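PDB 4NLC: ribosomal RNA processing protein 6 from Trypanosoma brucei brucei, which probably degrades and processes RNA from the 3' end as a nuclear exosome-associated exoribonuclease, this chain being its catalytic core with the exonuclease and HRDC domains. Local coordinates for residues 199-202 and 203-206; 210-213 and 214-217. The protein carries 1 engineered substitution. All blocks are in the same frame, centred on the assembly; numbering follows the deposited sequence.

Contact 1. Residues 199-202 and 203-206; sequences KKYQ and TADW
The second of two overlapping type I beta turns, Y201 to A204, is closed by the amide of A204 bonding back to the carbonyl of Y201, N to O 3.2 Å. The bond is nearly straight at hydrogen (164°), yet its donor stands well above the carbonyl plane. The same oxygen meets the indole edge of W206: NE1 lies 3.4 Å from Y201 O and makes a weak bond, bent to 135°. One backbone acceptor thus serves a turn amide and a side-chain N-H. With CG of W206 anti to its carbonyl carbon (chi1 -71°), the indole brings its edge to the turn, and its CZ2 comes 4.3 Å from CB of Y201. The methyl of A204 sits at the edge of the phenol, CB to Y201 CD1 4.2 Å, while CB of K200 lies above one ring face, offset toward the rim. In the preceding turn, Q202 N bonds weakly to K199 O. Beyond the turn, Y201 leans on helix 213-224, and W206 is buried against C110, L111 and E98 of the central sheet. D205 forms a salt bridge with R207. Overlapping type I turns here shape the loop joining helices 185-193 and 213-224 of the RNase H-like DEDD exonuclease fold.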
loop_
_atom_site.group_PDB
_atom_site.type_symbol
_atom_site.label_atom_id
_atom_site.label_comp_id
_atom_site.label_asym_id
_atom_site.label_seq_id
_atom_site.Cartn_x
_atom_site.Cartn_y
_atom_site.Cartn_z
ATOM N N LYS A 199 2.166 -17.982 6.071
ATOM C CA LYS A 199 0.898 -17.245 5.971
ATOM C C LYS A 199 0.731 -16.193 7.093
ATOM O O LYS A 199 0.303 -15.064 6.835
ATOM C CB LYS A 199 -0.265 -18.266 6.025
ATOM C CG LYS A 199 -1.656 -17.687 5.749
ATOM C CD LYS A 199 -2.757 -18.577 6.319
ATOM C CE LYS A 199 -4.118 -17.934 6.204
ATOM N NZ LYS A 199 -5.173 -18.724 6.899
ATOM N N LYS A 200 1.049 -16.606 8.336
ATOM C CA LYS A 200 0.930 -15.908 9.620
ATOM C C LYS A 200 1.202 -14.378 9.658
ATOM O O LYS A 200 0.570 -13.696 10.471
ATOM C CB LYS A 200 1.857 -16.587 10.639
ATOM C CG LYS A 200 1.315 -16.583 12.061
ATOM C CD LYS A 200 2.396 -16.901 13.087
ATOM C CE LYS A 200 1.838 -16.906 14.490
ATOM N NZ LYS A 200 2.892 -17.183 15.502
ATOM N N TYR A 201 2.144 -13.842 8.841
ATOM C CA TYR A 201 2.519 -12.429 9.001
ATOM C C TYR A 201 1.959 -11.426 7.967
ATOM O O TYR A 201 2.263 -10.242 8.077
ATOM C CB TYR A 201 4.046 -12.302 9.098
ATOM C CG TYR A 201 4.596 -13.053 10.290
ATOM C CD1 TYR A 201 4.413 -12.573 11.583
ATOM C CD2 TYR A 201 5.220 -14.286 10.134
ATOM C CE1 TYR A 201 4.859 -13.289 12.692
ATOM C CE2 TYR A 201 5.685 -15.004 11.236
ATOM C CZ TYR A 201 5.494 -14.505 12.514
ATOM O OH TYR A 201 5.944 -15.201 13.605
ATOM N N GLN A 202 1.095 -11.855 7.039
ATOM C CA GLN A 202 0.494 -10.941 6.059
ATOM C C GLN A 202 -0.284 -9.797 6.744
ATOM O O GLN A 202 -0.216 -8.647 6.285
ATOM C CB GLN A 202 -0.427 -11.705 5.095
ATOM C CG GLN A 202 -0.788 -10.899 3.835
ATOM C CD GLN A 202 -1.812 -11.571 2.944
ATOM O OE1 GLN A 202 -2.570 -12.462 3.360
ATOM N NE2 GLN A 202 -1.878 -11.128 1.694
ATOM N N THR A 203 -0.975 -10.123 7.866
ATOM C CA THR A 203 -1.804 -9.193 8.650
ATOM C C THR A 203 -1.125 -8.667 9.940
ATOM O O THR A 203 -1.797 -8.059 10.774
ATOM C CB THR A 203 -3.171 -9.831 8.948
ATOM O OG1 THR A 203 -2.989 -10.968 9.792
ATOM C CG2 THR A 203 -3.925 -10.216 7.684
ATOM N N ALA A 204 0.197 -8.860 10.087
ATOM C CA ALA A 204 0.963 -8.377 11.250
ATOM C C ALA A 204 1.045 -6.822 11.331
ATOM O O ALA A 204 0.631 -6.121 10.400
ATOM C CB ALA A 204 2.364 -8.974 11.234
ATOM N N ASP A 205 1.532 -6.300 12.475
ATOM C CA ASP A 205 1.722 -4.871 12.671
ATOM C C ASP A 205 3.161 -4.546 12.224
ATOM O O ASP A 205 4.139 -4.827 12.940
ATOM C CB ASP A 205 1.474 -4.462 14.130
ATOM C CG ASP A 205 1.366 -2.955 14.344
ATOM O OD1 ASP A 205 1.715 -2.192 13.414
ATOM O OD2 ASP A 205 0.884 -2.542 15.420
ATOM N N TRP A 206 3.281 -3.972 11.019
ATOM C CA TRP A 206 4.587 -3.669 10.431
ATOM C C TRP A 206 5.186 -2.348 10.933
ATOM O O TRP A 206 6.289 -1.993 10.540
ATOM C CB TRP A 206 4.524 -3.749 8.910
ATOM C CG TRP A 206 4.376 -5.157 8.451
ATOM C CD1 TRP A 206 3.220 -5.790 8.088
ATOM C CD2 TRP A 206 5.413 -6.150 8.402
ATOM N NE1 TRP A 206 3.479 -7.116 7.791
ATOM C CE2 TRP A 206 4.813 -7.367 7.995
ATOM C CE3 TRP A 206 6.798 -6.125 8.659
ATOM C CZ2 TRP A 206 5.554 -8.536 7.801
ATOM C CZ3 TRP A 206 7.520 -7.300 8.518
ATOM C CH2 TRP A 206 6.904 -8.483 8.077
#

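Contact 2. Residues 210-213 and 214-217; sequences PIPA and EMVS
CG2 of I211 presses against CB of M215 at 3.4 Å, tighter than ordinary van der Waals contact, and the two side chains cross at about a right angle. That methyl lies anti to the backbone N (CG1 takes the other branch, chi1 -60°), which turns it toward the first helical turn. CG2 of I211 also lies 3.9 Å from CG2 of V216. P212 adds a further contact: its ring lies alongside the methionine, pointing the same way, with CD 3.7 Å from M215 SD. The buried part centres on M215, which packs against Y201, A204 and W206; I211 and V216 are partly covered by F73 and L71 of edge strand 71-74, and P212 stays at the surface. P212 is the N-cap of helix 213-224, the helix that holds the Tyr-x-x-x-Asp sequence characteristic of DEDD-Y exonucleases such as the RRP6 family. Having no side-chain hydroxyl or amide, it supplies only its carbonyl, which accepts V216 N at 3.0 Å in the carbonyl plane. M215 N approaches the same oxygen but bonds weakly, at 127°. The next helical bond, S217 N to A213 O, is 2.9 Å long and straighter, at 162°. Packing is looser on the solvent side. A213 and E214 are exposed there, and the glutamate folds back at chi2 over the start of the helix, where OE2 lies 3.8 Å from A213 N, a contact rather than a bond. Such a carboxylate beside the amides of the first turn probably interacts favourably with the helix dipole. CB of P212 is 3.9 Å from E214 OE2, and the aliphatic part of E214 also touches Y201.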
loop_
_atom_site.group_PDB
_atom_site.type_symbol
_atom_site.label_atom_id
_atom_site.label_comp_id
_atom_site.label_asym_id
_atom_site.label_seq_id
_atom_site.Cartn_x
_atom_site.Cartn_y
_atom_site.Cartn_z
ATOM N N PRO A 210 11.948 -3.132 17.449
ATOM C CA PRO A 210 12.637 -3.853 16.366
ATOM C C PRO A 210 11.719 -4.840 15.666
ATOM O O PRO A 210 10.695 -5.250 16.221
ATOM C CB PRO A 210 13.769 -4.583 17.107
ATOM C CG PRO A 210 13.232 -4.789 18.500
ATOM C CD PRO A 210 12.463 -3.532 18.778
ATOM N N ILE A 211 12.074 -5.212 14.437
ATOM C CA ILE A 211 11.282 -6.219 13.738
ATOM C C ILE A 211 11.776 -7.574 14.284
ATOM O O ILE A 211 12.982 -7.777 14.332
ATOM C CB ILE A 211 11.362 -6.081 12.196
ATOM C CG1 ILE A 211 10.850 -4.697 11.761
ATOM C CG2 ILE A 211 10.550 -7.186 11.492
ATOM C CD1 ILE A 211 11.449 -4.200 10.521
ATOM N N PRO A 212 10.892 -8.463 14.795
ATOM C CA PRO A 212 11.376 -9.755 15.307
ATOM C C PRO A 212 11.842 -10.645 14.158
ATOM O O PRO A 212 11.336 -10.519 13.040
ATOM C CB PRO A 212 10.151 -10.343 16.020
ATOM C CG PRO A 212 9.054 -9.321 15.917
ATOM C CD PRO A 212 9.414 -8.402 14.816
ATOM N N ALA A 213 12.800 -11.539 14.436
ATOM C CA ALA A 213 13.403 -12.472 13.476
ATOM C C ALA A 213 12.410 -13.158 12.493
ATOM O O ALA A 213 12.679 -13.213 11.293
ATOM C CB ALA A 213 14.220 -13.522 14.218
ATOM N N GLU A 214 11.256 -13.611 12.987
ATOM C CA GLU A 214 10.235 -14.292 12.168
ATOM C C GLU A 214 9.674 -13.361 11.094
ATOM O O GLU A 214 9.373 -13.799 9.970
ATOM C CB GLU A 214 9.089 -14.842 13.039
ATOM C CG GLU A 214 9.495 -15.895 14.061
ATOM C CD GLU A 214 10.062 -15.425 15.395
ATOM O OE1 GLU A 214 10.212 -16.294 16.285
ATOM O OE2 GLU A 214 10.361 -14.218 15.562
ATOM N N MET A 215 9.514 -12.072 11.457
ATOM C CA MET A 215 9.022 -11.035 10.540
ATOM C C MET A 215 10.148 -10.573 9.579
ATOM O O MET A 215 9.875 -10.267 8.411
ATOM C CB MET A 215 8.403 -9.879 11.319
ATOM C CG MET A 215 7.014 -10.196 11.808
ATOM S SD MET A 215 6.287 -8.969 12.913
ATOM C CE MET A 215 5.828 -7.693 11.802
ATOM N N VAL A 216 11.420 -10.612 10.036
ATOM C CA VAL A 216 12.557 -10.304 9.153
ATOM C C VAL A 216 12.594 -11.415 8.074
ATOM O O VAL A 216 12.703 -11.114 6.887
ATOM C CB VAL A 216 13.903 -10.189 9.911
ATOM C CG1 VAL A 216 15.066 -10.058 8.938
ATOM C CG2 VAL A 216 13.895 -9.018 10.900
ATOM N N SER A 217 12.431 -12.684 8.495
ATOM C CA SER A 217 12.415 -13.839 7.584
ATOM C C SER A 217 11.227 -13.772 6.604
ATOM O O SER A 217 11.429 -13.974 5.403
ATOM C CB SER A 217 12.432 -15.150 8.360
ATOM O OG SER A 217 12.399 -16.216 7.432
#

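Contacts 1 and 2 follow one another along the chain and are both surface contacts, each with one buried residue, W206 in the first and M215 in the second. Those two meet: W206 CH2 packs 3.5 Å from M215 O, and Y201 CD1 lies equally close to M215 CG. Residues 199-206 are irregular, closed by a turn hydrogen bond whose acceptor also takes a weak bond from an indole, and reach the inner strands 92-100 and 108-115. Residues 210-217 rely on helical backbone bonds and aliphatic packing, and lean on edge strand 71-74. Together they lay the loop before helix 213-224 along the start of that helix.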